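Local coordinates for protein haloacid dehalogenase/epoxide hydrolase family (Corynebacterium glutamicum ATCC 13032, PDB 2PR7) that is uncharacterised but, as a haloacid dehalogenase-like protein that binds a calcium ion, probably acts as a hydrolase, at residues R24-A29 against F131-E136; A82-D85 against P90-D93; L47-I52 against V64-E69. All blocks are in the same frame, centred on the assembly; numbering follows the deposited sequence.

Contact 1: residues R24-A29 against F131-E136; sequences RNLLAA and FGLEGE. With EDO (1,2-ethanediol), chain D.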
loop_
_atom_site.group_PDB
_atom_site.type_symbol
_atom_site.label_atom_id
_atom_site.label_comp_id
_atom_site.label_asym_id
_atom_site.label_seq_id
_atom_site.Cartn_x
_atom_site.Cartn_y
_atom_site.Cartn_z
ATOM N N ARG A 24 -8.308 -4.645 7.076
ATOM C CA ARG A 24 -8.054 -4.002 8.355
ATOM C C ARG A 24 -7.316 -4.925 9.300
ATOM O O ARG A 24 -6.387 -4.539 9.985
ATOM C CB ARG A 24 -9.336 -3.483 8.978
ATOM C CG ARG A 24 -9.783 -2.194 8.315
ATOM C CD ARG A 24 -11.021 -1.660 8.921
ATOM N NE ARG A 24 -11.434 -0.434 8.223
ATOM C CZ ARG A 24 -11.420 0.789 8.752
ATOM N NH1 ARG A 24 -11.063 0.992 10.023
ATOM N NH2 ARG A 24 -11.810 1.814 8.004
ATOM N N ASN A 25 -7.660 -6.202 9.269
ATOM C CA ASN A 25 -7.001 -7.173 10.086
ATOM C C ASN A 25 -5.559 -7.404 9.585
ATOM O O ASN A 25 -4.639 -7.527 10.401
ATOM C CB ASN A 25 -7.834 -8.483 10.098
ATOM C CG ASN A 25 -7.240 -9.524 10.956
ATOM O OD1 ASN A 25 -7.089 -9.328 12.165
ATOM N ND2 ASN A 25 -6.878 -10.659 10.357
ATOM N N LEU A 26 -5.384 -7.469 8.302
ATOM C CA LEU A 26 -4.066 -7.656 7.739
ATOM C C LEU A 26 -3.145 -6.453 8.082
ATOM O O LEU A 26 -2.036 -6.638 8.561
ATOM C CB LEU A 26 -4.173 -7.834 6.230
ATOM C CG LEU A 26 -2.916 -8.075 5.428
ATOM C CD1 LEU A 26 -2.217 -9.345 5.934
ATOM C CD2 LEU A 26 -3.308 -8.164 3.952
ATOM N N LEU A 27 -3.633 -5.235 7.891
ATOM C CA LEU A 27 -2.855 -4.033 8.189
ATOM C C LEU A 27 -2.554 -3.960 9.661
ATOM O O LEU A 27 -1.456 -3.491 10.032
ATOM C CB LEU A 27 -3.557 -2.767 7.701
ATOM C CG LEU A 27 -3.678 -2.591 6.164
ATOM C CD1 LEU A 27 -4.696 -1.498 5.862
ATOM C CD2 LEU A 27 -2.307 -2.285 5.562
ATOM N N ALA A 28 -3.485 -4.342 10.517
ATOM C CA ALA A 28 -3.214 -4.345 11.947
ATOM C C ALA A 28 -2.117 -5.333 12.296
ATOM O O ALA A 28 -1.229 -5.032 13.130
ATOM C CB ALA A 28 -4.404 -4.699 12.710
ATOM N N ALA A 29 -2.165 -6.509 11.704
ATOM C CA ALA A 29 -1.071 -7.487 11.919
ATOM C C ALA A 29 0.269 -6.982 11.421
ATOM O O ALA A 29 1.275 -7.196 12.067
ATOM C CB ALA A 29 -1.422 -8.872 11.296
ATOM N N PHE A 131 5.917 -10.800 4.515
ATOM C CA PHE A 131 6.096 -10.173 5.831
ATOM C C PHE A 131 6.210 -11.157 6.969
ATOM O O PHE A 131 6.532 -10.756 8.086
ATOM C CB PHE A 131 4.987 -9.121 6.064
ATOM C CG PHE A 131 5.119 -7.953 5.147
ATOM C CD1 PHE A 131 6.170 -7.065 5.320
ATOM C CD2 PHE A 131 4.264 -7.750 4.092
ATOM C CE1 PHE A 131 6.340 -5.999 4.456
ATOM C CE2 PHE A 131 4.443 -6.671 3.222
ATOM C CZ PHE A 131 5.477 -5.800 3.425
ATOM N N GLY A 132 5.995 -12.452 6.705
ATOM C CA GLY A 132 6.098 -13.490 7.743
ATOM C C GLY A 132 5.052 -13.409 8.805
ATOM O O GLY A 132 5.325 -13.756 9.942
ATOM N N LEU A 133 3.858 -13.013 8.411
ATOM C CA LEU A 133 2.743 -12.885 9.327
ATOM C C LEU A 133 2.201 -14.273 9.653
ATOM O O LEU A 133 2.295 -15.202 8.841
ATOM C CB LEU A 133 1.666 -11.982 8.739
ATOM C CG LEU A 133 2.094 -10.619 8.224
ATOM C CD1 LEU A 133 0.859 -9.889 7.730
ATOM C CD2 LEU A 133 2.865 -9.789 9.280
ATOM N N GLU A 134 1.652 -14.401 10.849
ATOM C CA GLU A 134 1.170 -15.684 11.329
ATOM C C GLU A 134 -0.358 -15.709 11.273
ATOM O O GLU A 134 -1.018 -14.731 11.599
ATOM C CB GLU A 134 1.697 -15.952 12.740
ATOM C CG GLU A 134 3.126 -16.519 12.784
ATOM N N GLY A 135 -0.899 -16.834 10.812
ATOM C CA GLY A 135 -2.346 -17.028 10.704
ATOM C C GLY A 135 -2.909 -16.885 9.302
ATOM O O GLY A 135 -2.180 -16.615 8.334
ATOM N N GLU A 136 -4.213 -17.086 9.190
ATOM C CA GLU A 136 -4.915 -16.929 7.920
ATOM C C GLU A 136 -5.623 -15.583 7.904
ATOM O O GLU A 136 -6.401 -15.280 8.775
ATOM C CB GLU A 136 -5.948 -18.020 7.722
ATOM C CG GLU A 136 -5.459 -19.413 7.738
ATOM C CD GLU A 136 -6.630 -20.404 7.589
ATOM O OE1 GLU A 136 -7.350 -20.272 6.573
ATOM O OE2 GLU A 136 -6.809 -21.278 8.464
HETATM C C1 EDO D . -10.195 0.422 4.807
HETATM O O1 EDO D . -11.497 0.079 5.288
HETATM C C2 EDO D . -9.468 -0.894 4.695
HETATM O O2 EDO D . -9.907 -1.519 3.480
#

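Contact 2: residues A82-D85 against P90-D93; sequences AAAD and PMRD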
loop_
_atom_site.group_PDB
_atom_site.type_symbol
_atom_site.label_atom_id
_atom_site.label_comp_id
_atom_site.label_asym_id
_atom_site.label_seq_id
_atom_site.Cartn_x
_atom_site.Cartn_y
_atom_site.Cartn_z
ATOM N N ALA A 82 8.714 8.582 -2.906
ATOM C CA ALA A 82 8.059 9.419 -1.901
ATOM C C ALA A 82 7.416 8.533 -0.836
ATOM O O ALA A 82 7.441 8.826 0.370
ATOM C CB ALA A 82 7.000 10.317 -2.561
ATOM N N ALA A 83 6.815 7.428 -1.293
ATOM C CA ALA A 83 6.154 6.509 -0.373
ATOM C C ALA A 83 7.170 5.848 0.570
ATOM O O ALA A 83 6.981 5.825 1.797
ATOM C CB ALA A 83 5.408 5.459 -1.163
ATOM N N ALA A 84 8.292 5.405 -0.015
ATOM C CA ALA A 84 9.359 4.786 0.751
ATOM C C ALA A 84 9.910 5.808 1.758
ATOM O O ALA A 84 10.041 5.523 2.975
ATOM C CB ALA A 84 10.450 4.257 -0.185
ATOM N N ASP A 85 10.235 7.006 1.262
ATOM C CA ASP A 85 10.706 8.102 2.131
ATOM C C ASP A 85 9.754 8.367 3.306
ATOM O O ASP A 85 10.214 8.587 4.435
ATOM C CB ASP A 85 10.908 9.409 1.326
ATOM C CG ASP A 85 12.093 9.346 0.345
ATOM O OD1 ASP A 85 12.892 8.392 0.369
ATOM O OD2 ASP A 85 12.221 10.274 -0.473
ATOM N N PRO A 90 14.399 2.441 2.324
ATOM C CA PRO A 90 14.750 2.374 0.896
ATOM C C PRO A 90 13.654 1.665 0.135
ATOM O O PRO A 90 12.973 0.829 0.699
ATOM C CB PRO A 90 16.029 1.532 0.856
ATOM C CG PRO A 90 16.164 0.914 2.167
ATOM C CD PRO A 90 15.234 1.554 3.150
HETATM N N MSE A 91 13.472 2.036 -1.124
HETATM C CA MSE A 91 12.438 1.426 -1.962
HETATM C C MSE A 91 12.604 -0.101 -2.022
HETATM O O MSE A 91 11.615 -0.830 -2.029
HETATM C CB MSE A 91 12.478 2.022 -3.373
HETATM C CG MSE A 91 11.855 3.423 -3.559
HETATM SE SE MSE A 91 11.897 4.012 -5.385
HETATM C CE MSE A 91 13.710 3.884 -5.736
ATOM N N ARG A 92 13.851 -0.587 -2.011
ATOM C CA ARG A 92 14.109 -2.023 -2.103
ATOM C C ARG A 92 13.523 -2.797 -0.917
ATOM O O ARG A 92 13.266 -3.987 -1.057
ATOM C CB ARG A 92 15.620 -2.358 -2.308
ATOM C CG ARG A 92 16.461 -2.102 -1.086
ATOM C CD ARG A 92 17.988 -2.016 -1.357
ATOM N NE ARG A 92 18.563 -0.884 -0.603
ATOM C CZ ARG A 92 19.796 -0.402 -0.736
ATOM N NH1 ARG A 92 20.669 -0.946 -1.591
ATOM N NH2 ARG A 92 20.163 0.638 0.011
ATOM N N ASP A 93 13.230 -2.133 0.204
ATOM C CA ASP A 93 12.666 -2.795 1.370
ATOM C C ASP A 93 11.142 -2.763 1.388
ATOM O O ASP A 93 10.493 -3.159 2.354
ATOM C CB ASP A 93 13.246 -2.187 2.669
ATOM C CG ASP A 93 14.696 -2.531 2.848
ATOM O OD1 ASP A 93 15.135 -3.552 2.259
ATOM O OD2 ASP A 93 15.406 -1.775 3.541
#

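Contact 3: residues L47-I52 against V64-E69; sequences LGAAPI and VLLSGE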
loop_
_atom_site.group_PDB
_atom_site.type_symbol
_atom_site.label_atom_id
_atom_site.label_comp_id
_atom_site.label_asym_id
_atom_site.label_seq_id
_atom_site.Cartn_x
_atom_site.Cartn_y
_atom_site.Cartn_z
ATOM N N LEU A 47 -9.978 17.807 -0.406
ATOM C CA LEU A 47 -11.148 17.548 0.418
ATOM C C LEU A 47 -11.877 16.255 -0.001
ATOM O O LEU A 47 -12.379 15.522 0.829
ATOM C CB LEU A 47 -12.094 18.733 0.347
ATOM C CG LEU A 47 -13.376 18.690 1.180
ATOM C CD1 LEU A 47 -13.093 18.539 2.676
ATOM C CD2 LEU A 47 -14.178 19.909 0.873
ATOM N N GLY A 48 -11.930 16.024 -1.294
ATOM C CA GLY A 48 -12.588 14.864 -1.845
ATOM C C GLY A 48 -11.963 13.540 -1.437
ATOM O O GLY A 48 -12.645 12.500 -1.486
ATOM N N ALA A 49 -10.696 13.576 -1.021
ATOM C CA ALA A 49 -9.974 12.388 -0.578
ATOM C C ALA A 49 -10.030 12.196 0.938
ATOM O O ALA A 49 -9.293 11.361 1.481
ATOM C CB ALA A 49 -8.536 12.422 -1.051
ATOM N N ALA A 50 -10.894 12.930 1.624
ATOM C CA ALA A 50 -10.992 12.816 3.099
ATOM C C ALA A 50 -11.194 11.366 3.585
ATOM O O ALA A 50 -10.602 11.003 4.597
ATOM C CB ALA A 50 -12.079 13.770 3.730
ATOM N N PRO A 51 -12.009 10.555 2.871
ATOM C CA PRO A 51 -12.133 9.147 3.280
ATOM C C PRO A 51 -10.810 8.419 3.309
ATOM O O PRO A 51 -10.600 7.556 4.169
ATOM C CB PRO A 51 -13.059 8.548 2.210
ATOM C CG PRO A 51 -13.874 9.697 1.753
ATOM C CD PRO A 51 -12.872 10.838 1.711
ATOM N N ILE A 52 -9.913 8.740 2.374
ATOM C CA ILE A 52 -8.635 8.064 2.310
ATOM C C ILE A 52 -7.750 8.566 3.429
ATOM O O ILE A 52 -7.141 7.802 4.185
ATOM C CB ILE A 52 -7.936 8.264 0.963
ATOM C CG1 ILE A 52 -8.887 8.011 -0.227
ATOM C CG2 ILE A 52 -6.616 7.417 0.916
ATOM C CD1 ILE A 52 -8.269 8.157 -1.569
ATOM N N VAL A 64 -0.696 8.515 4.252
ATOM C CA VAL A 64 -1.453 8.555 3.023
ATOM C C VAL A 64 -0.799 9.592 2.103
ATOM O O VAL A 64 -0.611 10.764 2.494
ATOM C CB VAL A 64 -2.935 8.932 3.322
ATOM C CG1 VAL A 64 -3.675 9.335 2.045
ATOM C CG2 VAL A 64 -3.684 7.779 4.030
ATOM N N LEU A 65 -0.476 9.161 0.892
ATOM C CA LEU A 65 0.104 10.017 -0.147
ATOM C C LEU A 65 -0.802 10.002 -1.381
ATOM O O LEU A 65 -1.163 8.927 -1.874
ATOM C CB LEU A 65 1.522 9.561 -0.575
ATOM C CG LEU A 65 2.635 9.721 0.452
ATOM C CD1 LEU A 65 3.976 9.280 -0.184
ATOM C CD2 LEU A 65 2.704 11.127 0.964
ATOM N N LEU A 66 -1.164 11.186 -1.901
ATOM C CA LEU A 66 -2.087 11.305 -3.021
ATOM C C LEU A 66 -1.381 12.057 -4.132
ATOM O O LEU A 66 -0.830 13.161 -3.906
ATOM C CB LEU A 66 -3.312 12.096 -2.580
ATOM C CG LEU A 66 -4.025 11.446 -1.376
ATOM C CD1 LEU A 66 -5.007 12.319 -0.567
ATOM C CD2 LEU A 66 -4.731 10.132 -1.816
ATOM N N SER A 67 -1.366 11.475 -5.324
ATOM C CA SER A 67 -0.658 12.077 -6.453
ATOM C C SER A 67 -1.004 13.570 -6.683
ATOM O O SER A 67 -0.123 14.346 -6.999
ATOM C CB SER A 67 -0.956 11.285 -7.711
ATOM O OG SER A 67 -2.335 11.320 -8.028
ATOM N N GLY A 68 -2.268 13.959 -6.533
ATOM C CA GLY A 68 -2.667 15.342 -6.783
ATOM C C GLY A 68 -2.020 16.334 -5.829
ATOM O O GLY A 68 -2.044 17.538 -6.079
ATOM N N GLU A 69 -1.535 15.838 -4.698
ATOM C CA GLU A 69 -0.852 16.627 -3.681
ATOM C C GLU A 69 0.665 16.509 -3.830
ATOM O O GLU A 69 1.383 17.434 -3.512
ATOM C CB GLU A 69 -1.315 16.186 -2.282
ATOM C CG GLU A 69 -2.803 16.377 -2.043
ATOM C CD GLU A 69 -3.313 15.799 -0.741
ATOM O OE1 GLU A 69 -2.502 15.303 0.101
ATOM O OE2 GLU A 69 -4.551 15.847 -0.546
#

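Contact 1: residues R24-A29 against F131-E136
Leu133 packs against Leu26 and Ala29 where the C-terminal tail of this Rossmann-like HAD fold runs back past helix 17-32. The tail leaves helix 120-131 at Gly132, whose positive phi (67°) suits glycine and lets the chain turn away from the helix axis. From Leu133 the CB bond points at helix 17-32, and a chi1 of -52° sets CG on the side of the backbone N and carries the two methyls to that helix. The side chain then forks into two methyls with different tasks. CD1 meets Leu26 CD1 at 3.6 Å and lies 4.4 Å from Ala29 CB. CD2 lies 4.1 Å from the carbonyl oxygen Ala29 O, an oxygen that accepts a hydrogen bond from Asn33 ND2. Leucine suits this buried place because its branched end touches two helix positions at once, while the small Ala29 adds a short methyl beside it. The side chains of Leu26 and Leu133 cross at about a right angle, and Val128 of helix 120-131 touches both. Away from this apolar patch, exposed Arg24 binds an ethanediol, probably from the crystallisation liquor, at its guanidinium edge: NE donates to EDO O1 at 3.0 Å, and NH2 adds a weak bond to the same oxygen.

Contact 2: residues A82-D85 against P90-D93
This is a small, partly buried apolar contact, in which helix 77-86 meets the loop that follows it and leads into strand 94-98. It is carried by Ala84 and Met91, the latter present as selenomethionine, with no hydrogen bond between the two segments. The Ala84 CB bond is directed at the loop, and its methyl rests 3.7 Å from Met91 CG. The same methyl also faces backbone: it lies 3.9 Å from Met91 N and 4.1 Å from Pro90 C. A methyl suits this position because the loop passes close, the CA atoms of Ala84 and Met91 being 5.3 Å apart, a spacing at which a single methyl already touches both the backbone and the side chain of the loop. Met91 turns CG to the side of its backbone N (chi1 -77°), and this brings the first part of its chain alongside the alanine. Farther out the chain bends at chi3 (-56°), and the long, flexible side chain lies along the helix, touching Glu77, Phe80 and Gln81. The loop is itself ordered by a short 3-10 turn, in which Asp93 N donates to Pro90 O at 3.0 Å; proline at its start needs no N-H there. At the end of that turn the backbone of Asp93 bonds to Arg3 and Gly4, so the connection passes from the flank of helix 77-86 to the start of strand 94-98, beside strand 4-7 in the parallel sheet.

Contact 3: residues L47-I52 against V64-E69
Ala49 and Ile52 meet Leu66 and Val64 where the start of helix 50-57 and the residue before it lie against the edge strand 63-66. The first segment starts with the 3-10 turn at Leu47 and Gly48, whose end is tied by Ala50 N donating to Leu47 O at 3.1 Å. Ala49, at the N-cap position, turns its methyl to the strand. A small residue fits here, where the leucine branch, through Leu66 CD1, already comes within 3.6 Å of Ala49 CB. Ala50 has its CB bond directed away from the strand, and Pro51 suits the first turn of the helix, where a backbone N-H is not yet needed for helical bonding. Ile52 points back to the strand and supplies two separate branches. CG2 is anti to the backbone N and meets Val64 CG1 at 3.7 Å; CD1, at the end of an extended branch (chi2 -179°), approaches Leu66 CD2 at 4.1 Å. Leu66 is thus divided, one methyl for Ala49 and the other for Ile52. Val64 is divided as well: CG2 rests 3.5 Å from the carbonyl oxygen Ile52 O, and the two beta-branched side chains cross at about a right angle. Valine and isoleucine suit a strand and a helix pressed together, their branching at CB giving broad apolar surfaces near the backbone. On the strand, Val64 and Leu66 face the helix while the intervening Leu65 points away, the alternation expected of an extended strand. Ile39 of strand 36-41 touches both Ile52 and Val64. Outside the apolar patch, Glu69 OE2 forms a salt bridge with Arg53 NH2 and also accepts from Gly46 N. Such helix-on-sheet packing is typical of the beta-alpha-beta unit, here strand 36-41, helix 50-57 and strand 63-66, within the Rossmann-like HAD fold.

In the fold
All three contacts are apolar and lack a hydrogen bond across them, but they join different parts of the fold. Contact 3 is buried and lies within one beta-alpha-beta unit, with Ile52 and an alanine methyl against a valine and a leucine. Contact 1 is also buried, yet joins a helix to the C-terminal tail, on the opposite side of the chain's centre from contact 3. Contact 2, the most local and only partly buried, joins helix 77-86 to the loop leading into strand 94-98. Contacts 2 and 3 touch each other: Leu65 CD1, on the strand face turned from contact 3, lies 3.5 Å from Ala83 CA. Contact 1 touches neither, its centre lying about 21 and 25 Å from theirs.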